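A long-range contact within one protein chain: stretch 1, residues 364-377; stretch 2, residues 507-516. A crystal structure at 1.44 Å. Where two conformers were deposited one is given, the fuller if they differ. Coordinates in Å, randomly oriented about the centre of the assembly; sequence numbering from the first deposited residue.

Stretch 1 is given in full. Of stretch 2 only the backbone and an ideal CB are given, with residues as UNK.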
ATOM      1  N   ASP A 364      18.171  16.873  -5.679  1.00  6.76           N
ATOM      2  CA  ASP A 364      16.785  16.750  -5.189  1.00  6.82           C
ATOM      3  C   ASP A 364      16.483  15.277  -4.909  1.00  5.84           C
ATOM      4  O   ASP A 364      16.304  14.509  -5.846  1.00  5.57           O
ATOM      5  CB  ASP A 364      15.865  17.316  -6.282  1.00  7.78           C
ATOM      6  CG  ASP A 364      14.399  17.368  -5.886  1.00  8.73           C
ATOM      7  OD1 ASP A 364      14.021  16.835  -4.823  1.00  9.72           O
ATOM      8  OD2 ASP A 364      13.608  17.967  -6.671  1.00  9.89           O
ATOM      9  N   LEU A 365      16.365  14.890  -3.630  1.00  5.28           N
ATOM     10  CA  LEU A 365      15.980  13.497  -3.297  1.00  4.77           C
ATOM     11  C   LEU A 365      14.720  13.024  -4.042  1.00  4.33           C
ATOM     12  O   LEU A 365      14.621  11.880  -4.440  1.00  4.22           O
ATOM     13  CB  LEU A 365      15.770  13.325  -1.782  1.00  5.80           C
ATOM     14  CG  LEU A 365      15.428  11.900  -1.309  1.00  8.30           C
ATOM     15  CD1 LEU A 365      16.426  10.805  -1.683  1.00  8.88           C
ATOM     16  CD2 LEU A 365      15.238  11.913   0.203  1.00 12.54           C
ATOM     17  N   PHE A 366      13.761  13.923  -4.268  1.00  3.95           N
ATOM     18  CA  PHE A 366      12.519  13.479  -4.941  1.00  4.35           C
ATOM     19  C   PHE A 366      12.715  13.157  -6.422  1.00  4.70           C
ATOM     20  O   PHE A 366      11.843  12.523  -7.042  1.00  5.30           O
ATOM     21  CB  PHE A 366      11.398  14.518  -4.789  1.00  4.94           C
ATOM     22  CG  PHE A 366      11.002  14.776  -3.376  1.00  5.49           C
ATOM     23  CD1 PHE A 366      10.344  13.795  -2.632  1.00  5.92           C
ATOM     24  CD2 PHE A 366      11.306  15.999  -2.775  1.00  6.62           C
ATOM     25  CE1 PHE A 366       9.971  14.038  -1.315  1.00  7.71           C
ATOM     26  CE2 PHE A 366      10.933  16.254  -1.456  1.00  7.78           C
ATOM     27  CZ  PHE A 366      10.276  15.269  -0.732  1.00  7.67           C
ATOM     28  N   ALA A 367      13.835  13.589  -7.001  1.00  4.77           N
ATOM     29  CA  ALA A 367      14.130  13.253  -8.381  1.00  4.91           C
ATOM     30  C   ALA A 367      14.971  11.993  -8.491  1.00  5.20           C
ATOM     31  O   ALA A 367      15.207  11.513  -9.591  1.00  5.93           O
ATOM     32  CB  ALA A 367      14.832  14.413  -9.070  1.00  5.87           C
ATOM     33  N   ALA A 368      15.445  11.465  -7.360  1.00  4.97           N
ATOM     34  CA  ALA A 368      16.383  10.317  -7.406  1.00  4.79           C
ATOM     35  C   ALA A 368      15.679   9.017  -7.710  1.00  4.30           C
ATOM     36  O   ALA A 368      14.712   8.693  -7.023  1.00  3.99           O
ATOM     37  CB  ALA A 368      17.168  10.178  -6.103  1.00  5.36           C
ATOM     38  N   ARG A 369      16.226   8.228  -8.637  1.00  4.04           N
ATOM     39  CA  ARG A 369      15.723   6.883  -8.894  1.00  4.08           C
ATOM     40  C   ARG A 369      16.303   5.969  -7.834  1.00  3.80           C
ATOM     41  O   ARG A 369      17.314   6.284  -7.190  1.00  4.13           O
ATOM     42  CB  ARG A 369      16.156   6.399 -10.277  1.00  5.22           C
ATOM     43  CG  ARG A 369      15.427   7.070 -11.400  1.00  6.92           C
ATOM     44  CD  ARG A 369      16.073   6.727 -12.732  1.00  9.05           C
ATOM     45  NE  ARG A 369      15.169   6.991 -13.832  1.00 11.69           N
ATOM     46  CZ  ARG A 369      15.414   6.697 -15.108  1.00 13.31           C
ATOM     47  NH1 ARG A 369      16.566   6.138 -15.464  1.00 15.01           N
ATOM     48  NH2 ARG A 369      14.493   6.959 -16.024  1.00 13.83           N
ATOM     49  N   ASN A 370      15.612   4.847  -7.651  1.00  3.81           N
ATOM     50  CA  ASN A 370      16.086   3.748  -6.803  1.00  3.83           C
ATOM     51  C   ASN A 370      16.120   4.069  -5.319  1.00  3.84           C
ATOM     52  O   ASN A 370      16.984   3.626  -4.602  1.00  5.01           O
ATOM     53  CB  ASN A 370      17.449   3.174  -7.301  1.00  4.20           C
ATOM     54  CG  ASN A 370      17.312   2.431  -8.627  1.00  4.86           C
ATOM     55  OD1 ASN A 370      16.297   2.559  -9.327  1.00  4.99           O
ATOM     56  ND2 ASN A 370      18.318   1.642  -8.974  1.00  4.78           N
ATOM     57  N   THR A 371      15.124   4.810  -4.847  1.00  3.44           N
ATOM     58  CA  THR A 371      14.822   4.868  -3.421  1.00  3.24           C
ATOM     59  C   THR A 371      13.888   3.694  -3.064  1.00  3.48           C
ATOM     60  O   THR A 371      12.817   3.567  -3.631  1.00  3.41           O
ATOM     61  CB  THR A 371      14.235   6.245  -3.059  1.00  3.77           C
ATOM     62  OG1 THR A 371      15.192   7.253  -3.351  1.00  4.09           O
ATOM     63  CG2 THR A 371      13.868   6.328  -1.568  1.00  4.04           C
ATOM     64  N   LEU A 372      14.333   2.837  -2.148  1.00  3.11           N
ATOM     65  CA  LEU A 372      13.611   1.603  -1.800  1.00  3.11           C
ATOM     66  C   LEU A 372      12.870   1.875  -0.505  1.00  3.57           C
ATOM     67  O   LEU A 372      13.480   2.319   0.474  1.00  4.29           O
ATOM     68  CB  LEU A 372      14.597   0.472  -1.585  1.00  3.72           C
ATOM     69  CG  LEU A 372      13.970  -0.929  -1.446  1.00  4.24           C
ATOM     70  CD1 LEU A 372      13.302  -1.458  -2.717  1.00  4.49           C
ATOM     71  CD2 LEU A 372      14.973  -1.975  -0.958  1.00  5.43           C
ATOM     72  N   THR A 373      11.571   1.604  -0.492  1.00  3.52           N
ATOM     73  CA  THR A 373      10.716   1.993   0.635  1.00  4.18           C
ATOM     74  C   THR A 373       9.910   0.831   1.196  1.00  3.82           C
ATOM     75  O   THR A 373       9.731  -0.242   0.555  1.00  4.16           O
ATOM     76  CB  THR A 373       9.749   3.143   0.261  1.00  4.57           C
ATOM     77  OG1 THR A 373       8.688   2.659  -0.570  1.00  5.18           O
ATOM     78  CG2 THR A 373      10.494   4.297  -0.451  1.00  6.03           C
ATOM     79  N   ARG A 374       9.390   1.049   2.391  1.00  3.96           N
ATOM     80  CA  ARG A 374       8.486   0.101   3.005  1.00  4.20           C
ATOM     81  C   ARG A 374       7.617   0.790   4.051  1.00  4.60           C
ATOM     82  O   ARG A 374       7.967   1.845   4.568  1.00  4.32           O
ATOM     83  CB  ARG A 374       9.209  -1.111   3.582  1.00  5.00           C
ATOM     84  CG  ARG A 374      10.159  -0.774   4.723  1.00  6.19           C
ATOM     85  CD  ARG A 374      10.977  -1.999   5.083  1.00  8.14           C
ATOM     86  NE  ARG A 374      10.212  -2.956   5.874  1.00  9.80           N
ATOM     87  CZ  ARG A 374      10.421  -4.271   5.864  1.00 10.70           C
ATOM     88  NH1 ARG A 374      11.335  -4.803   5.057  1.00 11.17           N
ATOM     89  NH2 ARG A 374       9.705  -5.060   6.643  1.00 11.96           N
ATOM     90  N   ARG A 375       6.473   0.177   4.321  1.00  4.59           N
ATOM     91  CA  ARG A 375       5.450   0.734   5.228  1.00  4.98           C
ATOM     92  C   ARG A 375       5.917   0.711   6.665  1.00  5.03           C
ATOM     93  O   ARG A 375       6.608  -0.207   7.071  1.00  6.44           O
ATOM     94  CB  ARG A 375       4.139  -0.039   5.096  1.00  5.12           C
ATOM     95  CG  ARG A 375       3.533   0.115   3.724  1.00  5.38           C
ATOM     96  CD  ARG A 375       2.457  -0.930   3.475  1.00  5.62           C
ATOM     97  NE  ARG A 375       1.918  -0.809   2.119  1.00  6.34           N
ATOM     98  CZ  ARG A 375       2.518  -1.280   1.016  1.00  6.02           C
ATOM     99  NH1 ARG A 375       3.673  -1.968   1.100  1.00  6.57           N
ATOM    100  NH2 ARG A 375       1.917  -1.125  -0.172  1.00  6.38           N
ATOM    101  N   ILE A 376       5.535   1.739   7.415  1.00  4.75           N
ATOM    102  CA  ILE A 376       5.786   1.798   8.856  1.00  4.82           C
ATOM    103  C   ILE A 376       4.587   1.132   9.572  1.00  5.49           C
ATOM    104  O   ILE A 376       3.428   1.481   9.300  1.00  5.78           O
ATOM    105  CB  ILE A 376       5.933   3.279   9.312  1.00  4.75           C
ATOM    106  CG1 ILE A 376       7.133   3.984   8.607  1.00  5.04           C
ATOM    107  CG2 ILE A 376       6.101   3.340  10.834  1.00  5.46           C
ATOM    108  CD1 ILE A 376       7.172   5.492   8.794  1.00  5.80           C
ATOM    109  N   ALA A 377       4.861   0.223  10.508  1.00  5.32           N
ATOM    110  CA  ALA A 377       3.783  -0.342  11.314  1.00  6.06           C
ATOM    111  C   ALA A 377       3.544   0.533  12.533  1.00  5.89           C
ATOM    112  O   ALA A 377       4.471   1.047  13.132  1.00  7.42           O
ATOM    113  CB  ALA A 377       4.090  -1.783  11.731  1.00  7.15           C
ATOM    114  N   UNK A 507       0.870   6.856   3.203  1.00  5.57           N
ATOM    115  CA  UNK A 507       1.431   7.235   4.490  1.00  5.57           C
ATOM    116  C   UNK A 507       2.936   7.416   4.459  1.00  5.52           C
ATOM    117  O   UNK A 507       3.591   7.192   3.429  1.00  6.40           O
ATOM    118  CB  UNK A 507       1.068   6.184   5.541  1.00  5.57           C
ATOM    119  N   UNK A 508       3.479   7.874   5.590  1.00  5.32           N
ATOM    120  CA  UNK A 508       4.916   7.939   5.737  1.00  4.86           C
ATOM    121  C   UNK A 508       5.544   6.573   5.607  1.00  5.13           C
ATOM    122  O   UNK A 508       5.010   5.574   6.154  1.00  6.43           O
ATOM    123  CB  UNK A 508       5.288   8.563   7.083  1.00  4.86           C
ATOM    124  N   UNK A 509       6.700   6.529   4.947  1.00  4.60           N
ATOM    125  CA  UNK A 509       7.445   5.258   4.804  1.00  4.87           C
ATOM    126  C   UNK A 509       8.875   5.369   5.319  1.00  4.36           C
ATOM    127  O   UNK A 509       9.412   6.477   5.468  1.00  5.13           O
ATOM    128  CB  UNK A 509       7.467   4.819   3.338  1.00  4.87           C
ATOM    129  N   UNK A 510       9.473   4.204   5.584  1.00  4.21           N
ATOM    130  CA  UNK A 510      10.919   4.078   5.790  1.00  3.99           C
ATOM    131  C   UNK A 510      11.562   3.813   4.422  1.00  4.22           C
ATOM    132  O   UNK A 510      11.024   3.045   3.612  1.00  5.15           O
ATOM    133  CB  UNK A 510      11.248   2.963   6.784  1.00  3.99           C
ATOM    134  N   UNK A 511      12.689   4.446   4.145  1.00  3.94           N
ATOM    135  CA  UNK A 511      13.373   4.179   2.899  1.00  3.86           C
ATOM    136  C   UNK A 511      14.865   4.313   2.959  1.00  3.54           C
ATOM    137  O   UNK A 511      15.418   4.890   3.892  1.00  3.46           O
ATOM    138  CB  UNK A 511      12.837   5.114   1.813  1.00  3.86           C
ATOM    139  N   UNK A 512      15.519   3.753   1.943  1.00  4.08           N
ATOM    140  CA  UNK A 512      16.960   3.900   1.768  1.00  3.95           C
ATOM    141  C   UNK A 512      17.198   4.448   0.359  1.00  3.84           C
ATOM    142  O   UNK A 512      16.529   4.029  -0.598  1.00  3.59           O
ATOM    143  CB  UNK A 512      17.690   2.573   1.983  1.00  3.95           C
ATOM    144  N   UNK A 513      18.095   5.420   0.253  1.00  3.83           N
ATOM    145  CA  UNK A 513      18.370   6.102  -1.021  1.00  3.68           C
ATOM    146  C   UNK A 513      19.864   6.212  -1.262  1.00  3.86           C
ATOM    147  O   UNK A 513      20.673   6.109  -0.334  1.00  3.54           O
ATOM    148  CB  UNK A 513      17.735   7.494  -1.038  1.00  3.68           C
ATOM    149  N   UNK A 514      20.211   6.473  -2.505  1.00  3.72           N
ATOM    150  CA  UNK A 514      21.586   6.733  -2.883  1.00  4.06           C
ATOM    151  C   UNK A 514      21.548   7.457  -4.231  1.00  4.04           C
ATOM    152  O   UNK A 514      21.045   6.925  -5.211  1.00  4.22           O
ATOM    153  CB  UNK A 514      22.406   5.443  -2.952  1.00  4.06           C
ATOM    154  N   UNK A 515      22.020   8.705  -4.252  1.00  3.72           N
ATOM    155  CA  UNK A 515      22.106   9.470  -5.501  1.00  4.16           C
ATOM    156  C   UNK A 515      23.359  10.324  -5.503  1.00  4.35           C
ATOM    157  O   UNK A 515      24.081  10.383  -4.491  1.00  4.52           O
ATOM    158  CB  UNK A 515      20.867  10.347  -5.692  1.00  4.16           C
ATOM    159  N   UNK A 516      23.633  10.973  -6.635  1.00  5.17           N
ATOM    160  CA  UNK A 516      24.791  11.859  -6.658  0.57  5.80           C
ATOM    161  C   UNK A 516      24.483  13.241  -7.141  1.00  6.02           C
ATOM    162  O   UNK A 516      23.563  13.484  -7.913  1.00  6.58           O
ATOM    163  CB  UNK A 516      25.891  11.261  -7.537  0.57  5.80           C
TER

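Position 507 lies before the paired segment. Its CA-to-CB bond points toward stretch 1, yet the ideal CB finds nothing within 5.5 Å, so the choice is wide; the residue is Gly507.

At 508 the ideal CB points sideways, 4.0 Å from Ile376 CD1, which asks for carbon near the backbone. Many apolar or aromatic residues would serve. Tyr508 is found: its CB lies 3.9 Å from Ile376 CD1, while the rest of the side chain leads away. Its backbone also takes part, as water 4 donates to Tyr508 O (2.6 Å) and accepts from Ile376 N (3.1 Å).

Position 509 is crowded at its root, the ideal CB standing 3.3 Å from Arg374 O, but a way out runs past Thr373, whose OG1 can accept a hydrogen bond. A long, slender donor such as lysine, arginine or glutamine would suit; the nearby guanidinium of Arg375 would seem to favour an acid. The residue is nevertheless Arg509. Its NH1 donates to Thr373 OG1 at 3.0 Å, near the guanidinium plane, and Arg375 CG lies over one face of that group. The price is a like-charge approach, Arg375 NH2 to Arg509 NH2 at 3.4 Å; both nitrogens find hydrogen bonds elsewhere in the structure.

At 510 the backbone is locked to Arg374: Arg374 N donates to the O of 510 at 2.9 Å, and the N of 510 donates to Arg374 O at 3.0 Å. The CB shares a sheet face with Leu372 and Arg374, and Ile376 CG1 is 4.6 Å from it, inviting a flat or branched apolar group. Phe510 presents its ring face to Ile376 CG1, 3.6 Å from the ring centroid and almost on the normal.

Position 511, paired with Thr373 at a CA-CA distance of 4.1 Å, is the tightest. An ideal CB would sit 3.2 Å from Leu372 O and 3.4 Å from Thr373 CG2, so glycine fits best and alanine would be strained. It is Gly511.

At 512 the backbone makes two 2.9 Å hydrogen bonds, Leu372 N to its O and its N to Leu372 O. With extended angles and Leu372 alongside, valine, isoleucine or threonine would do. Val512 sets CG1 3.9 Å from Leu372 CB.

The ideal CB of 513 lies 3.4 Å from Thr371 OG1 and 3.6 Å from Leu365 CD1; a leucine, methionine or aromatic could extend over that methyl. Phe513 does so, with Leu365 CD1 over one face of its ring, 3.5 Å from Phe513 CG.

Position 514 points sideways into space free of stretch 1, so side chains of many kinds would pass. Asn514 works here through its backbone: water 1 donates to both Asn514 O (2.7 Å) and Arg369 O (2.8 Å).

At 515 the CB points toward Ala368, whose small CB, 3.7 Å away, leaves room for a large apolar group. Phe515 fills it, its CE1 3.6 Å from Leu365 CD1.

Position 516 is out of reach and unconstrained here; it is Ser516.

Stretch 2, residues 507-516: GYRFGVFNFS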
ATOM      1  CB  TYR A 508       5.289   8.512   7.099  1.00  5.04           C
ATOM      2  CG  TYR A 508       5.414  10.017   7.068  1.00  4.97           C
ATOM      3  CD1 TYR A 508       6.597  10.631   6.648  1.00  5.33           C
ATOM      4  CD2 TYR A 508       4.343  10.834   7.420  1.00  5.16           C
ATOM      5  CE1 TYR A 508       6.725  12.013   6.635  1.00  4.80           C
ATOM      6  CE2 TYR A 508       4.451  12.242   7.391  1.00  5.42           C
ATOM      7  CZ  TYR A 508       5.654  12.827   6.976  1.00  5.32           C
ATOM      8  OH  TYR A 508       5.814  14.186   6.948  1.00  6.84           O
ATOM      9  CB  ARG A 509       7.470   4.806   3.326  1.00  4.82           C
ATOM     10  CG  ARG A 509       6.096   4.406   2.850  1.00  5.76           C
ATOM     11  CD  ARG A 509       6.184   3.825   1.473  1.00  6.03           C
ATOM     12  NE  ARG A 509       4.898   3.231   1.119  1.00  6.34           N
ATOM     13  CZ  ARG A 509       4.742   2.292   0.190  1.00  6.37           C
ATOM     14  NH1 ARG A 509       5.804   1.838  -0.481  1.00  8.09           N
ATOM     15  NH2 ARG A 509       3.548   1.808  -0.064  1.00  5.74           N
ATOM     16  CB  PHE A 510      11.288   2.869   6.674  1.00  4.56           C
ATOM     17  CG  PHE A 510      10.862   2.973   8.117  1.00  5.68           C
ATOM     18  CD1 PHE A 510      11.119   4.112   8.889  1.00  6.36           C
ATOM     19  CD2 PHE A 510      10.294   1.872   8.725  1.00  6.39           C
ATOM     20  CE1 PHE A 510      10.756   4.147  10.235  1.00  7.03           C
ATOM     21  CE2 PHE A 510       9.928   1.895  10.071  1.00  6.57           C
ATOM     22  CZ  PHE A 510      10.158   3.039  10.818  1.00  6.83           C
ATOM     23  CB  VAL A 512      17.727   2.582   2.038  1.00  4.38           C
ATOM     24  CG1 VAL A 512      17.197   1.401   1.232  1.00  4.67           C
ATOM     25  CG2 VAL A 512      19.230   2.800   1.864  1.00  4.44           C
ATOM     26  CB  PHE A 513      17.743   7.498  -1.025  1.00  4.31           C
ATOM     27  CG  PHE A 513      18.366   8.465  -0.023  1.00  3.80           C
ATOM     28  CD1 PHE A 513      17.906   8.508   1.299  1.00  4.06           C
ATOM     29  CD2 PHE A 513      19.430   9.296  -0.388  1.00  4.10           C
ATOM     30  CE1 PHE A 513      18.473   9.384   2.215  1.00  4.77           C
ATOM     31  CE2 PHE A 513      19.977  10.185   0.518  1.00  4.26           C
ATOM     32  CZ  PHE A 513      19.520  10.204   1.827  1.00  4.52           C
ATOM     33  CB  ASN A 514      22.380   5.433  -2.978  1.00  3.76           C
ATOM     34  CG  ASN A 514      23.843   5.695  -3.253  1.00  4.75           C
ATOM     35  OD1 ASN A 514      24.347   6.774  -2.927  1.00  4.87           O
ATOM     36  ND2 ASN A 514      24.522   4.721  -3.839  1.00  4.94           N
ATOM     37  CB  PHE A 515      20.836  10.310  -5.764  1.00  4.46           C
ATOM     38  CG  PHE A 515      20.577  11.396  -4.755  1.00  4.64           C
ATOM     39  CD1 PHE A 515      19.842  11.130  -3.596  1.00  4.69           C
ATOM     40  CD2 PHE A 515      21.040  12.684  -4.962  1.00  4.78           C
ATOM     41  CE1 PHE A 515      19.601  12.127  -2.657  1.00  6.04           C
ATOM     42  CE2 PHE A 515      20.808  13.689  -4.024  1.00  5.54           C
ATOM     43  CZ  PHE A 515      20.074  13.425  -2.878  1.00  5.20           C
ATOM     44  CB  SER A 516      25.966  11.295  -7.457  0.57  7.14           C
ATOM     45  OG  SER A 516      27.118  12.138  -7.318  0.57  7.04           O
TER
HETATM   46  O   HOH W   1      19.881   7.410  -7.645  1.00  3.98           O
HETATM   47  O   HOH W   2      17.845   6.907  -4.387  1.00  4.57           O
HETATM   48  O   HOH W   3      19.823   4.203  -5.135  1.00  5.25           O
HETATM   49  O   HOH W   4       3.595   3.399   5.655  1.00  8.32           O
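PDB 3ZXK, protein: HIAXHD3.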